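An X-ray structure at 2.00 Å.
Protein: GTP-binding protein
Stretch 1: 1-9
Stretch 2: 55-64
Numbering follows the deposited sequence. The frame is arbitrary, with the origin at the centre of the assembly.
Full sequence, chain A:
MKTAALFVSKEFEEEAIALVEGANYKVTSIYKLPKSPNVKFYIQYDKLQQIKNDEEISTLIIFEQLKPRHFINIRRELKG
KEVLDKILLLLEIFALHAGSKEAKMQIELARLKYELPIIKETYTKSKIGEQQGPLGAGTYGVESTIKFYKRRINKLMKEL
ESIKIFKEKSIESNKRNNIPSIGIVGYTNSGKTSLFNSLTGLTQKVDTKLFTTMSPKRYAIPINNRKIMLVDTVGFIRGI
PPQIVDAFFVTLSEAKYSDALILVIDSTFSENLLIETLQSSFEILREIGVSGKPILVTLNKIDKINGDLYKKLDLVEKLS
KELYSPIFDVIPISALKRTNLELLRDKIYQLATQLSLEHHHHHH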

# COMPACT_ATOMS: atom_id res chain seq x y z
N MET A 1 11.38 15.11 2.69
CA MET A 1 10.62 14.13 1.81
C MET A 1 9.38 14.89 1.31
O MET A 1 9.17 16.03 1.78
N LYS A 2 8.60 14.35 0.34
CA LYS A 2 7.52 15.14 -0.35
C LYS A 2 6.43 15.42 0.61
O LYS A 2 6.05 14.55 1.37
N THR A 3 5.88 16.64 0.57
CA THR A 3 4.90 17.10 1.54
C THR A 3 3.59 17.14 0.78
O THR A 3 3.56 17.49 -0.40
N ALA A 4 2.50 16.78 1.45
CA ALA A 4 1.21 16.84 0.74
C ALA A 4 0.22 17.63 1.60
O ALA A 4 0.28 17.53 2.86
N ALA A 5 -0.67 18.35 0.92
CA ALA A 5 -1.92 18.83 1.53
C ALA A 5 -3.02 17.78 1.17
O ALA A 5 -3.21 17.51 -0.03
N LEU A 6 -3.70 17.20 2.17
CA LEU A 6 -4.68 16.09 1.90
C LEU A 6 -6.12 16.60 2.16
O LEU A 6 -6.40 17.11 3.23
N PHE A 7 -7.00 16.46 1.18
CA PHE A 7 -8.44 16.60 1.40
C PHE A 7 -9.10 15.27 1.47
O PHE A 7 -9.01 14.46 0.50
N VAL A 8 -9.82 15.02 2.56
CA VAL A 8 -10.38 13.68 2.83
C VAL A 8 -11.57 13.79 3.83
O VAL A 8 -11.49 14.61 4.74
N SER A 9 -12.58 12.95 3.70
CA SER A 9 -13.70 12.93 4.70
C SER A 9 -13.19 12.35 6.03
O SER A 9 -12.16 11.60 6.07
N GLU A 55 5.71 27.04 -0.76
CA GLU A 55 6.90 26.29 -1.17
C GLU A 55 7.12 25.05 -0.32
O GLU A 55 7.87 24.18 -0.75
N GLU A 56 6.53 24.96 0.86
CA GLU A 56 6.62 23.79 1.65
C GLU A 56 5.56 22.67 1.31
O GLU A 56 5.42 21.70 2.05
N ILE A 57 4.78 22.86 0.25
CA ILE A 57 3.75 21.82 -0.14
C ILE A 57 4.09 21.46 -1.56
O ILE A 57 4.03 22.32 -2.42
N SER A 58 4.53 20.22 -1.79
CA SER A 58 4.88 19.82 -3.12
C SER A 58 3.70 19.27 -3.87
O SER A 58 3.70 19.32 -5.09
N THR A 59 2.66 18.83 -3.17
CA THR A 59 1.63 18.04 -3.85
C THR A 59 0.25 18.21 -3.21
O THR A 59 0.12 18.19 -1.98
N LEU A 60 -0.76 18.31 -4.07
CA LEU A 60 -2.16 18.31 -3.58
C LEU A 60 -2.75 16.90 -3.74
O LEU A 60 -2.65 16.34 -4.78
N ILE A 61 -3.31 16.34 -2.67
CA ILE A 61 -3.92 15.03 -2.78
C ILE A 61 -5.38 15.12 -2.36
O ILE A 61 -5.67 15.60 -1.27
N ILE A 62 -6.27 14.69 -3.24
CA ILE A 62 -7.71 14.72 -2.96
C ILE A 62 -8.20 13.28 -2.88
O ILE A 62 -8.10 12.52 -3.83
N PHE A 63 -8.67 12.87 -1.72
CA PHE A 63 -9.10 11.51 -1.60
C PHE A 63 -10.51 11.31 -2.12
O PHE A 63 -11.38 11.04 -1.32
N GLU A 64 -10.71 11.40 -3.43
CA GLU A 64 -11.99 11.23 -4.11
C GLU A 64 -11.60 10.93 -5.53
O GLU A 64 -10.44 11.14 -5.90

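The strongest side-chain polar contacts gather at the start of the pairing, around Thr3. Its CA-to-CB bond points toward the second stretch, and with chi1 in the p well its hydroxyl OG1 donates to Glu56 O at 2.7 Å while accepting from Ser58 N at 3.0 Å. Ser58, also p and also directed toward its partner, returns the favour: its OG donates to Thr3 O at 3.0 Å, an oxygen that Ser58 N also reaches at 3.2 Å. The two hydroxyls thus fasten the residues just before the second strand to Thr3. Ser58 OG further accepts a weak bond from Thr59 OG1 at 3.3 Å and lies 3.5 Å from Lys2 CB, although the end of the Lys2 side chain leads away.

Beyond this cluster a parallel ladder takes over, with Ala5 N to Thr59 O (3.0 Å), Ile61 N to Ala5 O (2.9 Å), Phe7 N to Ile61 O (2.9 Å) and Phe63 N to Phe7 O (2.8 Å), and the side chains sort onto two faces.

One face carries Ala4, Leu6, Thr59 and Ile61. Ile61 (m, t) lays its CD1 3.4 Å from Ala4 CB, a tight apolar contact, while its CG2 meets Leu6 CD1 (t, p) at 3.9 Å. The other face carries Ala5, Phe7, Leu60 and Ile62. Here Phe7 (chi1 m) brings CE2 to 3.5 Å from Leu60 CD1 (t, p), and its CB lies 4.2 Å from Ile62 CG1. Ile57 (m, t) adds its CG2 at 3.9 Å from Ala5 CB.

Past the strands, Val8 (p) places CG2 3.8 Å from Phe63 CB; Phe63 (chi1 t) starts toward the first stretch, but its ring leads away. A water closes this end, accepting from Ser9 N at 2.9 Å and donating to Phe63 O at 3.0 Å.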

# COMPACT_ATOMS: atom_id res chain seq x y z
CB MET A 1 10.33 12.83 2.60
CG MET A 1 9.00 12.20 2.31
SD MET A 1 8.39 10.99 3.53
CE MET A 1 8.46 11.94 5.08
CB LYS A 2 6.98 14.46 -1.62
CG LYS A 2 8.13 13.94 -2.54
CD LYS A 2 7.67 13.55 -3.95
CE LYS A 2 7.30 12.12 -4.06
NZ LYS A 2 6.73 11.81 -5.48
CB THR A 3 5.25 18.55 2.01
OG1 THR A 3 5.62 19.27 0.84
CG2 THR A 3 6.56 18.53 2.91
CB ALA A 4 0.65 15.44 0.47
CB ALA A 5 -2.33 20.25 0.90
CB LEU A 6 -4.35 14.88 2.79
CG LEU A 6 -5.34 13.71 2.82
CD1 LEU A 6 -5.40 13.06 1.43
CD2 LEU A 6 -4.91 12.71 4.00
CB PHE A 7 -9.06 17.39 0.23
CG PHE A 7 -8.63 18.81 0.21
CD1 PHE A 7 -9.51 19.81 0.62
CD2 PHE A 7 -7.30 19.15 -0.09
CE1 PHE A 7 -9.09 21.14 0.62
CE2 PHE A 7 -6.86 20.47 -0.06
CZ PHE A 7 -7.78 21.48 0.31
CB VAL A 8 -9.25 12.71 3.41
CG1 VAL A 8 -8.69 13.21 4.73
CG2 VAL A 8 -9.71 11.26 3.58
CB SER A 9 -14.78 12.00 4.16
OG SER A 9 -14.30 10.64 4.26
CB GLU A 55 8.19 27.15 -1.01
CG GLU A 55 8.52 28.14 -2.10
CD GLU A 55 9.69 29.15 -1.61
OE1 GLU A 55 10.18 29.04 -0.40
OE2 GLU A 55 10.09 30.04 -2.43
CB GLU A 56 6.41 24.20 3.09
CG GLU A 56 7.55 25.17 3.63
CD GLU A 56 7.30 25.58 5.07
OE1 GLU A 56 6.07 25.60 5.49
OE2 GLU A 56 8.31 25.92 5.78
CB ILE A 57 2.26 22.34 -0.13
CG1 ILE A 57 1.88 22.79 1.26
CG2 ILE A 57 1.22 21.11 -0.49
CD1 ILE A 57 0.54 23.59 1.31
CB SER A 58 6.03 18.81 -3.14
OG SER A 58 5.66 17.62 -2.50
CB THR A 59 2.01 16.48 -3.83
OG1 THR A 59 3.31 16.32 -4.43
CG2 THR A 59 0.93 15.56 -4.50
CB LEU A 60 -2.98 19.28 -4.42
CG LEU A 60 -4.48 19.33 -4.20
CD1 LEU A 60 -4.81 19.57 -2.72
CD2 LEU A 60 -5.11 20.42 -5.17
CB ILE A 61 -3.15 13.95 -1.91
CG1 ILE A 61 -1.67 13.88 -2.40
CG2 ILE A 61 -3.83 12.54 -2.06
CD1 ILE A 61 -0.78 13.02 -1.46
CB ILE A 62 -8.43 15.58 -3.99
CG1 ILE A 62 -7.96 17.10 -3.86
CG2 ILE A 62 -9.95 15.46 -3.77
CD1 ILE A 62 -8.27 17.90 -5.11
CB PHE A 63 -8.90 11.00 -0.16
CG PHE A 63 -8.78 9.50 -0.06
CD1 PHE A 63 -7.64 8.82 -0.55
CD2 PHE A 63 -9.84 8.73 0.44
CE1 PHE A 63 -7.57 7.40 -0.46
CE2 PHE A 63 -9.78 7.34 0.57
CZ PHE A 63 -8.66 6.66 0.13
CB GLU A 64 -12.75 12.58 -4.14
CG GLU A 64 -14.13 12.58 -3.47
CD GLU A 64 -15.08 11.47 -3.92
OE1 GLU A 64 -16.06 11.23 -3.16
OE2 GLU A 64 -14.87 10.82 -4.99
O HOH W 1 -12.63 11.26 1.38